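Local structure of chitin oligosaccharide binding protein NagB2 (7EHU) at residues Gly146-Tyr152 / Met271-Trp277; Ile117-Leu123 / Lys333-Lys337; Leu157-Ile163 / Ala179-Ile185. The protein binds chitin oligosaccharides, here three N-acetylglucosamine units, as the extracellular solute-binding protein that probably delivers them to an ABC-type sugar importer. All blocks are in the same frame, centred on the assembly; numbering follows the deposited sequence.

Interaction 1 of 3, residues Gly146-Tyr152 / Met271-Trp277; sequences GFVEGFY and MLFDGSW. With NAG (2-acetamido-2-deoxy-beta-D-glucopyranose), chain B; NAG (2-acetamido-2-deoxy-beta-D-glucopyranose), chain C; NAG (2-acetamido-2-deoxy-beta-D-glucopyranose), chain D.
Strands 146-152 and 271-275 run antiparallel, their axes 159° apart, with hydrogen-bonded pairs at G150-D274 and Y152-L272 and non-hydrogen-bonded pairs at E149-G275 and F151-F273. This ladder belongs to the central sheet of a periplasmic-binding-protein-like fold, and its far end opens on the bound sugar. Beyond G275 the pairing slackens: S276 N reaches V148 O only weakly, while V148 N gives a straighter bond to S276 OG (3.1 Å), and one water joins S276 OG to G146 O and another V148 O to D274 O. At the opposite end, F273 sets its ring edge against the face of F151, T-shaped with planes at 75° and CD1 of F273 over the centre of the F151 ring. SD of M271 approaches F151 obliquely, 3.8 Å from CD1 of that ring, a Met-aromatic contact. E149 brings CB and OE1 to CE2 of F273 and OE2 to the edge of W277. The indole of W277 lies between sugar and strand: one face takes the chain C unit, the opposite one CA of G275, and NE1 is held by Y257. F147 sets CB against the indole edge at CZ3; with CG between backbone N and carbonyl carbon (chi1 80°), its ring offers a face to the chain D sugar. W277 O accepts a hydrogen bond from N2 of the chain B sugar, 3.1 Å and nearly straight.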
loop_
_atom_site.group_PDB
_atom_site.type_symbol
_atom_site.label_atom_id
_atom_site.label_comp_id
_atom_site.label_asym_id
_atom_site.label_seq_id
_atom_site.Cartn_x
_atom_site.Cartn_y
_atom_site.Cartn_z
ATOM N N GLY A 146 6.496 -6.809 -1.554
ATOM C CA GLY A 146 6.811 -5.783 -0.582
ATOM C C GLY A 146 6.424 -4.403 -1.106
ATOM O O GLY A 146 6.084 -4.238 -2.263
ATOM N N PHE A 147 6.478 -3.403 -0.228
ATOM C CA PHE A 147 6.257 -2.027 -0.652
ATOM C C PHE A 147 7.108 -1.077 0.174
ATOM O O PHE A 147 7.471 -1.360 1.319
ATOM C CB PHE A 147 4.769 -1.586 -0.564
ATOM C CG PHE A 147 4.329 -1.196 0.829
ATOM C CD1 PHE A 147 3.998 -2.164 1.784
ATOM C CD2 PHE A 147 4.269 0.130 1.189
ATOM C CE1 PHE A 147 3.623 -1.796 3.057
ATOM C CE2 PHE A 147 3.889 0.502 2.479
ATOM C CZ PHE A 147 3.591 -0.457 3.412
ATOM N N VAL A 148 7.407 0.071 -0.436
ATOM C CA VAL A 148 7.724 1.292 0.291
ATOM C C VAL A 148 6.853 2.393 -0.306
ATOM O O VAL A 148 6.349 2.266 -1.430
ATOM C CB VAL A 148 9.214 1.694 0.213
ATOM C CG1 VAL A 148 10.065 0.717 1.017
ATOM C CG2 VAL A 148 9.697 1.818 -1.215
ATOM N N GLU A 149 6.679 3.489 0.454
ATOM C CA GLU A 149 6.045 4.706 -0.035
ATOM C C GLU A 149 7.060 5.832 0.008
ATOM O O GLU A 149 7.885 5.883 0.916
ATOM C CB GLU A 149 4.774 5.059 0.758
ATOM C CG GLU A 149 3.684 4.001 0.606
ATOM C CD GLU A 149 2.402 4.287 1.330
ATOM O OE1 GLU A 149 2.203 5.428 1.830
ATOM O OE2 GLU A 149 1.575 3.335 1.408
ATOM N N GLY A 150 6.981 6.704 -0.993
ATOM C CA GLY A 150 7.907 7.811 -1.124
ATOM C C GLY A 150 7.501 8.670 -2.300
ATOM O O GLY A 150 6.447 8.465 -2.894
ATOM N N PHE A 151 8.348 9.651 -2.627
ATOM C CA PHE A 151 8.078 10.592 -3.713
ATOM C C PHE A 151 8.723 10.140 -5.015
ATOM O O PHE A 151 9.947 10.167 -5.153
ATOM C CB PHE A 151 8.587 11.991 -3.378
ATOM C CG PHE A 151 7.762 12.726 -2.367
ATOM C CD1 PHE A 151 6.577 13.349 -2.719
ATOM C CD2 PHE A 151 8.180 12.793 -1.047
ATOM C CE1 PHE A 151 5.822 14.034 -1.775
ATOM C CE2 PHE A 151 7.439 13.483 -0.109
ATOM C CZ PHE A 151 6.265 14.104 -0.473
ATOM N N TYR A 152 7.900 9.755 -5.978
ATOM C CA TYR A 152 8.334 9.762 -7.361
ATOM C C TYR A 152 8.392 11.223 -7.813
ATOM O O TYR A 152 7.544 12.032 -7.427
ATOM C CB TYR A 152 7.310 9.030 -8.217
ATOM C CG TYR A 152 7.198 7.546 -7.959
ATOM C CD1 TYR A 152 7.970 6.628 -8.660
ATOM C CD2 TYR A 152 6.280 7.057 -7.028
ATOM C CE1 TYR A 152 7.834 5.261 -8.455
ATOM C CE2 TYR A 152 6.148 5.727 -6.817
ATOM C CZ TYR A 152 6.910 4.825 -7.533
ATOM O OH TYR A 152 6.731 3.476 -7.302
ATOM N N MET A 271 5.657 15.825 -8.724
ATOM C CA MET A 271 5.943 14.661 -7.895
ATOM C C MET A 271 4.647 13.992 -7.484
ATOM O O MET A 271 3.557 14.539 -7.647
ATOM C CB MET A 271 6.793 15.025 -6.673
ATOM C CG MET A 271 6.061 15.882 -5.657
ATOM S SD MET A 271 7.143 16.665 -4.429
ATOM C CE MET A 271 7.518 18.178 -5.295
ATOM N N LEU A 272 4.795 12.798 -6.922
ATOM C CA LEU A 272 3.667 11.945 -6.558
ATOM C C LEU A 272 4.100 11.096 -5.377
ATOM O O LEU A 272 5.097 10.379 -5.485
ATOM C CB LEU A 272 3.311 11.033 -7.735
ATOM C CG LEU A 272 2.201 10.013 -7.495
ATOM C CD1 LEU A 272 0.833 10.686 -7.629
ATOM C CD2 LEU A 272 2.290 8.874 -8.456
ATOM N N PHE A 273 3.384 11.172 -4.265
ATOM C CA PHE A 273 3.661 10.318 -3.120
ATOM C C PHE A 273 2.848 9.038 -3.278
ATOM O O PHE A 273 1.612 9.089 -3.335
ATOM C CB PHE A 273 3.348 11.027 -1.795
ATOM C CG PHE A 273 3.965 10.324 -0.626
ATOM C CD1 PHE A 273 5.271 10.591 -0.268
ATOM C CD2 PHE A 273 3.287 9.328 0.053
ATOM C CE1 PHE A 273 5.881 9.906 0.764
ATOM C CE2 PHE A 273 3.912 8.621 1.083
ATOM C CZ PHE A 273 5.194 8.912 1.445
ATOM N N ASP A 274 3.526 7.911 -3.429
ATOM C CA ASP A 274 2.813 6.685 -3.753
ATOM C C ASP A 274 3.645 5.484 -3.344
ATOM O O ASP A 274 4.830 5.599 -3.007
ATOM C CB ASP A 274 2.489 6.636 -5.256
ATOM C CG ASP A 274 1.168 5.961 -5.567
ATOM O OD1 ASP A 274 0.752 5.042 -4.815
ATOM O OD2 ASP A 274 0.586 6.287 -6.606
ATOM N N GLY A 275 2.989 4.321 -3.366
ATOM C CA GLY A 275 3.658 3.080 -3.109
ATOM C C GLY A 275 4.398 2.549 -4.312
ATOM O O GLY A 275 4.132 2.917 -5.458
ATOM N N SER A 276 5.330 1.639 -4.042
ATOM C CA SER A 276 6.218 1.138 -5.088
ATOM C C SER A 276 5.488 0.276 -6.091
ATOM O O SER A 276 6.023 0.030 -7.178
ATOM C CB SER A 276 7.447 0.474 -4.494
ATOM O OG SER A 276 7.100 -0.447 -3.483
ATOM N N TRP A 277 4.260 -0.133 -5.779
ATOM C CA TRP A 277 3.402 -0.847 -6.730
ATOM C C TRP A 277 2.928 0.042 -7.875
ATOM O O TRP A 277 2.335 -0.474 -8.827
ATOM C CB TRP A 277 2.184 -1.441 -5.969
ATOM C CG TRP A 277 1.347 -0.337 -5.365
ATOM C CD1 TRP A 277 0.506 0.519 -6.028
ATOM C CD2 TRP A 277 1.324 0.085 -3.993
ATOM N NE1 TRP A 277 -0.022 1.448 -5.172
ATOM C CE2 TRP A 277 0.467 1.202 -3.912
ATOM C CE3 TRP A 277 1.947 -0.376 -2.830
ATOM C CZ2 TRP A 277 0.235 1.868 -2.716
ATOM C CZ3 TRP A 277 1.709 0.281 -1.643
ATOM C CH2 TRP A 277 0.852 1.386 -1.591
HETATM C C1 NAG B . -0.306 -3.765 -9.703
HETATM C C2 NAG B . -1.055 -2.477 -9.318
HETATM C C3 NAG B . -1.005 -2.248 -7.813
HETATM C C4 NAG B . -1.280 -3.523 -7.023
HETATM C C5 NAG B . -0.525 -4.710 -7.604
HETATM C C6 NAG B . -0.875 -6.020 -6.945
HETATM C C7 NAG B . -1.026 -0.607 -10.947
HETATM C C8 NAG B . -0.192 0.515 -11.512
HETATM N N2 NAG B . -0.442 -1.345 -9.997
HETATM O O1 NAG B . -0.462 -4.036 -11.053
HETATM O O3 NAG B . -1.931 -1.211 -7.493
HETATM O O4 NAG B . -0.726 -3.367 -5.718
HETATM O O5 NAG B . -0.822 -4.839 -8.995
HETATM O O6 NAG B . -2.277 -6.197 -6.838
HETATM O O7 NAG B . -2.185 -0.814 -11.312
HETATM C C1 NAG C . -1.606 -3.085 -4.641
HETATM C C2 NAG C . -0.786 -3.319 -3.384
HETATM C C3 NAG C . -1.529 -2.823 -2.147
HETATM C C4 NAG C . -2.071 -1.414 -2.343
HETATM C C5 NAG C . -2.862 -1.370 -3.644
HETATM C C6 NAG C . -3.407 -0.009 -3.996
HETATM C C7 NAG C . 0.687 -5.310 -3.534
HETATM C C8 NAG C . 0.755 -6.790 -3.337
HETATM N N2 NAG C . -0.489 -4.738 -3.238
HETATM O O3 NAG C . -0.625 -2.886 -1.055
HETATM O O4 NAG C . -2.969 -1.101 -1.282
HETATM O O5 NAG C . -1.996 -1.754 -4.718
HETATM O O6 NAG C . -4.211 -0.072 -5.169
HETATM O O7 NAG C . 1.657 -4.665 -3.922
HETATM C C1 NAG D . -2.570 -0.131 -0.356
HETATM C C2 NAG D . -3.743 0.145 0.552
HETATM C C3 NAG D . -3.329 1.053 1.709
HETATM C C4 NAG D . -2.126 0.464 2.438
HETATM C C5 NAG D . -0.999 0.174 1.452
HETATM C C6 NAG D . 0.194 -0.511 2.085
HETATM C C7 NAG D . -6.026 0.070 -0.334
HETATM C C8 NAG D . -7.097 0.815 -1.085
HETATM N N2 NAG D . -4.870 0.714 -0.169
HETATM O O3 NAG D . -4.442 1.191 2.584
HETATM O O4 NAG D . -1.615 1.359 3.421
HETATM O O5 NAG D . -1.492 -0.674 0.403
HETATM O O6 NAG D . -0.158 -1.760 2.661
HETATM O O7 NAG D . -6.209 -1.062 0.118
HETATM O O HOH W 1 5.287 -2.411 -3.999
HETATM O O HOH W 2 7.191 4.165 -3.447
#

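Interaction 2 of 3, residues Ile117-Leu123 / Lys333-Lys337; sequences ILKELGL and KAFIK
K333 reaches across to I117 and E120. CB starts toward helix 115-121; CG, anti to the carbonyl carbon (chi1 -72°), passes CG1 of I117 at a slant, and CD of K333 rests 4.0 Å from that same I117 atom. CD of K333 also passes OE2 of E120 at 3.9 Å. After a bend at chi3 the ammonium NZ of K333 ends 3.3 Å from OE1 of E120, a salt bridge whose hydrogen bond is weak. The carboxylate gets there on an extended chain that crosses the lysine at about a right angle. Next to this salt bridge, CG2 of I336 is met by CD1 of L121 at 3.6 Å and by CD1 of L123, while CD2 of L121 touches CB of K337. The amine of K337 turns elsewhere, to a salt bridge with E60. L123 can join because helix 115-121 ends in a Schellman motif: G122, with positive phi, turns the chain, and L123 N bonds back to L118 O at 2.9 Å. The result is a helix-helix packing in which the axes of 117-121 and 333-337 approach to 10.7 Å at 58°, apolar residues bordered by a surface salt bridge, on the periphery of a solute-binding-protein fold.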
loop_
_atom_site.group_PDB
_atom_site.type_symbol
_atom_site.label_atom_id
_atom_site.label_comp_id
_atom_site.label_asym_id
_atom_site.label_seq_id
_atom_site.Cartn_x
_atom_site.Cartn_y
_atom_site.Cartn_z
ATOM N N ILE A 117 1.025 -26.087 6.160
ATOM C CA ILE A 117 1.078 -26.024 4.708
ATOM C C ILE A 117 2.427 -25.506 4.246
ATOM O O ILE A 117 3.015 -26.026 3.288
ATOM C CB ILE A 117 -0.076 -25.163 4.165
ATOM C CG1 ILE A 117 -1.387 -25.918 4.329
ATOM C CG2 ILE A 117 0.177 -24.764 2.703
ATOM C CD1 ILE A 117 -2.602 -25.019 4.339
ATOM N N LEU A 118 2.940 -24.470 4.912
ATOM C CA LEU A 118 4.229 -23.936 4.500
ATOM C C LEU A 118 5.339 -24.964 4.665
ATOM O O LEU A 118 6.227 -25.072 3.807
ATOM C CB LEU A 118 4.565 -22.663 5.270
ATOM C CG LEU A 118 3.661 -21.462 4.981
ATOM C CD1 LEU A 118 4.134 -20.275 5.791
ATOM C CD2 LEU A 118 3.604 -21.096 3.508
ATOM N N LYS A 119 5.317 -25.722 5.767
ATOM C CA LYS A 119 6.271 -26.820 5.929
ATOM C C LYS A 119 6.134 -27.837 4.797
ATOM O O LYS A 119 7.126 -28.275 4.206
ATOM C CB LYS A 119 6.067 -27.485 7.299
ATOM C CG LYS A 119 7.159 -28.473 7.687
ATOM C CD LYS A 119 6.793 -29.301 8.920
ATOM C CE LYS A 119 7.369 -30.744 8.817
ATOM N NZ LYS A 119 6.805 -31.679 9.821
ATOM N N GLU A 120 4.900 -28.220 4.474
ATOM C CA GLU A 120 4.671 -29.188 3.399
ATOM C C GLU A 120 5.242 -28.699 2.073
ATOM O O GLU A 120 5.791 -29.490 1.305
ATOM C CB GLU A 120 3.170 -29.444 3.241
ATOM C CG GLU A 120 2.825 -30.463 2.153
ATOM C CD GLU A 120 1.363 -30.886 2.160
ATOM O OE1 GLU A 120 0.751 -30.967 3.246
ATOM O OE2 GLU A 120 0.830 -31.141 1.064
ATOM N N LEU A 121 5.097 -27.413 1.777
ATOM C CA LEU A 121 5.473 -26.850 0.488
ATOM C C LEU A 121 6.904 -26.316 0.454
ATOM O O LEU A 121 7.322 -25.778 -0.571
ATOM C CB LEU A 121 4.504 -25.728 0.115
ATOM C CG LEU A 121 3.054 -26.159 -0.080
ATOM C CD1 LEU A 121 2.196 -24.946 -0.437
ATOM C CD2 LEU A 121 2.914 -27.244 -1.125
ATOM N N GLY A 122 7.660 -26.436 1.543
ATOM C CA GLY A 122 9.007 -25.910 1.579
ATOM C C GLY A 122 9.128 -24.404 1.653
ATOM O O GLY A 122 10.192 -23.868 1.328
ATOM N N LEU A 123 8.084 -23.713 2.115
ATOM C CA LEU A 123 7.980 -22.259 2.051
ATOM C C LEU A 123 8.189 -21.575 3.398
ATOM O O LEU A 123 8.118 -20.348 3.460
ATOM C CB LEU A 123 6.606 -21.873 1.476
ATOM C CG LEU A 123 6.426 -22.097 -0.028
ATOM C CD1 LEU A 123 4.937 -21.941 -0.396
ATOM C CD2 LEU A 123 7.275 -21.155 -0.857
ATOM N N LYS A 333 -3.878 -25.579 -1.573
ATOM C CA LYS A 333 -2.457 -25.863 -1.413
ATOM C C LYS A 333 -1.743 -25.811 -2.757
ATOM O O LYS A 333 -0.621 -25.308 -2.850
ATOM C CB LYS A 333 -2.265 -27.232 -0.770
ATOM C CG LYS A 333 -2.643 -27.297 0.699
ATOM C CD LYS A 333 -2.020 -28.519 1.392
ATOM C CE LYS A 333 -3.002 -29.286 2.263
ATOM N NZ LYS A 333 -2.476 -30.650 2.569
ATOM N N ALA A 334 -2.371 -26.342 -3.805
ATOM C CA ALA A 334 -1.770 -26.303 -5.136
ATOM C C ALA A 334 -1.624 -24.872 -5.635
ATOM O O ALA A 334 -0.618 -24.524 -6.265
ATOM C CB ALA A 334 -2.583 -27.153 -6.120
ATOM N N PHE A 335 -2.619 -24.030 -5.359
ATOM C CA PHE A 335 -2.516 -22.632 -5.740
ATOM C C PHE A 335 -1.338 -21.966 -5.030
ATOM O O PHE A 335 -0.546 -21.248 -5.655
ATOM C CB PHE A 335 -3.808 -21.879 -5.408
ATOM C CG PHE A 335 -3.673 -20.390 -5.590
ATOM C CD1 PHE A 335 -3.699 -19.830 -6.861
ATOM C CD2 PHE A 335 -3.446 -19.563 -4.513
ATOM C CE1 PHE A 335 -3.533 -18.480 -7.047
ATOM C CE2 PHE A 335 -3.277 -18.193 -4.697
ATOM C CZ PHE A 335 -3.304 -17.657 -5.965
ATOM N N ILE A 336 -1.202 -22.196 -3.719
ATOM C CA ILE A 336 -0.086 -21.610 -2.975
ATOM C C ILE A 336 1.239 -22.068 -3.581
ATOM O O ILE A 336 2.155 -21.268 -3.815
ATOM C CB ILE A 336 -0.193 -21.932 -1.472
ATOM C CG1 ILE A 336 -1.417 -21.247 -0.852
ATOM C CG2 ILE A 336 1.086 -21.556 -0.716
ATOM C CD1 ILE A 336 -1.784 -21.783 0.492
ATOM N N LYS A 337 1.337 -23.370 -3.859
ATOM C CA LYS A 337 2.541 -23.943 -4.446
ATOM C C LYS A 337 2.902 -23.270 -5.759
ATOM O O LYS A 337 4.091 -23.058 -6.057
ATOM C CB LYS A 337 2.322 -25.440 -4.666
ATOM C CG LYS A 337 3.479 -26.147 -5.366
ATOM C CD LYS A 337 3.154 -27.583 -5.789
ATOM C CE LYS A 337 2.087 -27.637 -6.836
ATOM N NZ LYS A 337 2.652 -27.667 -8.228
#

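Interaction 3 of 3, residues Leu157-Ile163 / Ala179-Ile185; sequences LFADAGI and ALKAKNI
A hydrophobic contact between two helix ends, with no direct hydrogen bond across it, joins helix 155-160 to helix 170-182 near the outer margin of the fold, its centre about 29 Å from that of the chain. L180 carries much of the contact. Its CG, anti to the carbonyl carbon (chi1 -70°), sends CD1 of L180 to within 3.9 Å of CE1 of F158 and CD2 against CB of A161 and O of L157. I163 crosses this leucine at about a right angle and touches CG of L180 with its CD1 (3.8 Å); the same methyl sits over one face of the F158 ring. Replacing L180 by an alanine would probably open a gap between F158, A161 and I163 and allow the phenyl ring to shift. Both helices finish in Schellman motifs, with G162 and N184 as the positive-phi C-prime residues; I163 N bonds back to F158 O at 2.9 Å, and I185 N to L180 O at 3.0 Å. These turns fold the isoleucines back into the contact, where CG2 of I185 meets CD1 of L157. Between the helices the small residues come close, CB of A179 standing 3.5 Å from O of A161. K183 lays CG beside A161 CA, bends three times, and reaches D160 through a water that donates to D160 O and accepts from K183 NZ.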
loop_
_atom_site.group_PDB
_atom_site.type_symbol
_atom_site.label_atom_id
_atom_site.label_comp_id
_atom_site.label_asym_id
_atom_site.label_seq_id
_atom_site.Cartn_x
_atom_site.Cartn_y
_atom_site.Cartn_z
ATOM N N LEU A 157 10.924 18.492 -14.790
ATOM C CA LEU A 157 10.196 19.611 -14.210
ATOM C C LEU A 157 10.972 20.223 -13.055
ATOM O O LEU A 157 10.972 21.444 -12.880
ATOM C CB LEU A 157 8.812 19.157 -13.751
ATOM C CG LEU A 157 7.828 18.776 -14.852
ATOM C CD1 LEU A 157 6.563 18.205 -14.232
ATOM C CD2 LEU A 157 7.488 19.952 -15.777
ATOM N N PHE A 158 11.635 19.396 -12.239
ATOM C CA PHE A 158 12.482 19.948 -11.188
ATOM C C PHE A 158 13.549 20.861 -11.789
ATOM O O PHE A 158 13.739 21.987 -11.333
ATOM C CB PHE A 158 13.133 18.828 -10.352
ATOM C CG PHE A 158 12.334 18.394 -9.137
ATOM C CD1 PHE A 158 10.963 18.179 -9.213
ATOM C CD2 PHE A 158 12.960 18.167 -7.918
ATOM C CE1 PHE A 158 10.240 17.740 -8.106
ATOM C CE2 PHE A 158 12.237 17.745 -6.806
ATOM C CZ PHE A 158 10.871 17.553 -6.901
ATOM N N ALA A 159 14.249 20.382 -12.826
ATOM C CA ALA A 159 15.259 21.209 -13.496
ATOM C C ALA A 159 14.650 22.481 -14.083
ATOM O O ALA A 159 15.263 23.556 -14.011
ATOM C CB ALA A 159 15.974 20.402 -14.583
ATOM N N ASP A 160 13.434 22.388 -14.644
ATOM C CA ASP A 160 12.779 23.588 -15.155
ATOM C C ASP A 160 12.649 24.653 -14.071
ATOM O O ASP A 160 12.708 25.854 -14.363
ATOM C CB ASP A 160 11.381 23.255 -15.684
ATOM C CG ASP A 160 11.388 22.416 -16.959
ATOM O OD1 ASP A 160 12.405 22.386 -17.678
ATOM O OD2 ASP A 160 10.335 21.816 -17.265
ATOM N N ALA A 161 12.447 24.233 -12.824
ATOM C CA ALA A 161 12.271 25.136 -11.696
ATOM C C ALA A 161 13.574 25.434 -10.973
ATOM O O ALA A 161 13.548 26.062 -9.911
ATOM C CB ALA A 161 11.251 24.555 -10.705
ATOM N N GLY A 162 14.704 24.996 -11.515
ATOM C CA GLY A 162 15.986 25.292 -10.921
ATOM C C GLY A 162 16.415 24.375 -9.799
ATOM O O GLY A 162 17.384 24.694 -9.099
ATOM N N ILE A 163 15.730 23.256 -9.602
ATOM C CA ILE A 163 16.010 22.340 -8.506
ATOM C C ILE A 163 16.871 21.240 -9.107
ATOM O O ILE A 163 16.418 20.529 -10.014
ATOM C CB ILE A 163 14.707 21.703 -8.017
ATOM C CG1 ILE A 163 13.653 22.758 -7.719
ATOM C CG2 ILE A 163 14.998 20.905 -6.728
ATOM C CD1 ILE A 163 12.266 22.148 -7.490
ATOM N N ALA A 179 9.654 26.814 -5.586
ATOM C CA ALA A 179 10.187 27.062 -6.926
ATOM C C ALA A 179 9.277 26.486 -8.004
ATOM O O ALA A 179 9.093 27.095 -9.070
ATOM C CB ALA A 179 11.590 26.458 -7.041
ATOM N N LEU A 180 8.708 25.308 -7.755
ATOM C CA LEU A 180 7.782 24.720 -8.716
ATOM C C LEU A 180 6.533 25.579 -8.843
ATOM O O LEU A 180 6.095 25.897 -9.957
ATOM C CB LEU A 180 7.409 23.305 -8.274
ATOM C CG LEU A 180 8.534 22.266 -8.375
ATOM C CD1 LEU A 180 8.242 21.072 -7.473
ATOM C CD2 LEU A 180 8.749 21.811 -9.818
ATOM N N LYS A 181 5.969 26.000 -7.702
ATOM C CA LYS A 181 4.787 26.857 -7.709
ATOM C C LYS A 181 5.060 28.153 -8.461
ATOM O O LYS A 181 4.215 28.617 -9.233
ATOM C CB LYS A 181 4.365 27.130 -6.261
ATOM C CG LYS A 181 2.993 27.805 -6.051
ATOM C CD LYS A 181 1.830 26.948 -6.560
ATOM C CE LYS A 181 0.480 27.620 -6.372
ATOM N NZ LYS A 181 0.459 28.990 -6.954
ATOM N N ALA A 182 6.257 28.723 -8.292
ATOM C CA ALA A 182 6.584 29.993 -8.941
ATOM C C ALA A 182 6.638 29.858 -10.455
ATOM O O ALA A 182 6.433 30.849 -11.177
ATOM C CB ALA A 182 7.915 30.514 -8.404
ATOM N N LYS A 183 6.928 28.658 -10.954
ATOM C CA LYS A 183 6.892 28.372 -12.378
ATOM C C LYS A 183 5.532 27.884 -12.858
ATOM O O LYS A 183 5.423 27.450 -14.010
ATOM C CB LYS A 183 7.924 27.305 -12.725
ATOM C CG LYS A 183 9.395 27.654 -12.616
ATOM C CD LYS A 183 9.931 28.658 -13.634
ATOM C CE LYS A 183 9.676 28.089 -15.012
ATOM N NZ LYS A 183 10.699 28.245 -16.063
ATOM N N ASN A 184 4.505 27.923 -12.004
ATOM C CA ASN A 184 3.174 27.434 -12.356
ATOM C C ASN A 184 3.218 25.959 -12.775
ATOM O O ASN A 184 2.503 25.523 -13.678
ATOM C CB ASN A 184 2.506 28.339 -13.398
ATOM C CG ASN A 184 2.137 29.716 -12.828
ATOM O OD1 ASN A 184 2.198 29.938 -11.615
ATOM N ND2 ASN A 184 1.791 30.643 -13.703
ATOM N N ILE A 185 4.077 25.184 -12.109
ATOM C CA ILE A 185 4.093 23.727 -12.208
ATOM C C ILE A 185 3.349 23.212 -10.984
ATOM O O ILE A 185 3.743 23.510 -9.848
ATOM C CB ILE A 185 5.531 23.170 -12.248
ATOM C CG1 ILE A 185 6.293 23.676 -13.484
ATOM C CG2 ILE A 185 5.521 21.647 -12.220
ATOM C CD1 ILE A 185 7.806 23.545 -13.364
HETATM O O HOH W 3 12.319 26.693 -17.129
#

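How the interactions relate
Read from the N terminus, the chain first enters interaction 2 at 117-123, then runs into strand 138-154, whose stretch 146-152 opens interaction 1, and directly on into helix 155-160. Interaction 3 closes first, joining 157-163 to 179-185 after only 15 intervening residues. Interaction 1 closes next, when 271-277 returns beside its partner strand, and interaction 2 last, at 333-337, joining helix 115-121 to helix 326-339. The three loops are nested, none crossing another. Interactions 1 and 3 touch: CE of M271 packs on CD1 of L180 at 3.7 Å, tying the central sheet to the peripheral helices. Interaction 2 lies on the opposite side of the chain's centre from interaction 3, their centres about 52 Å apart.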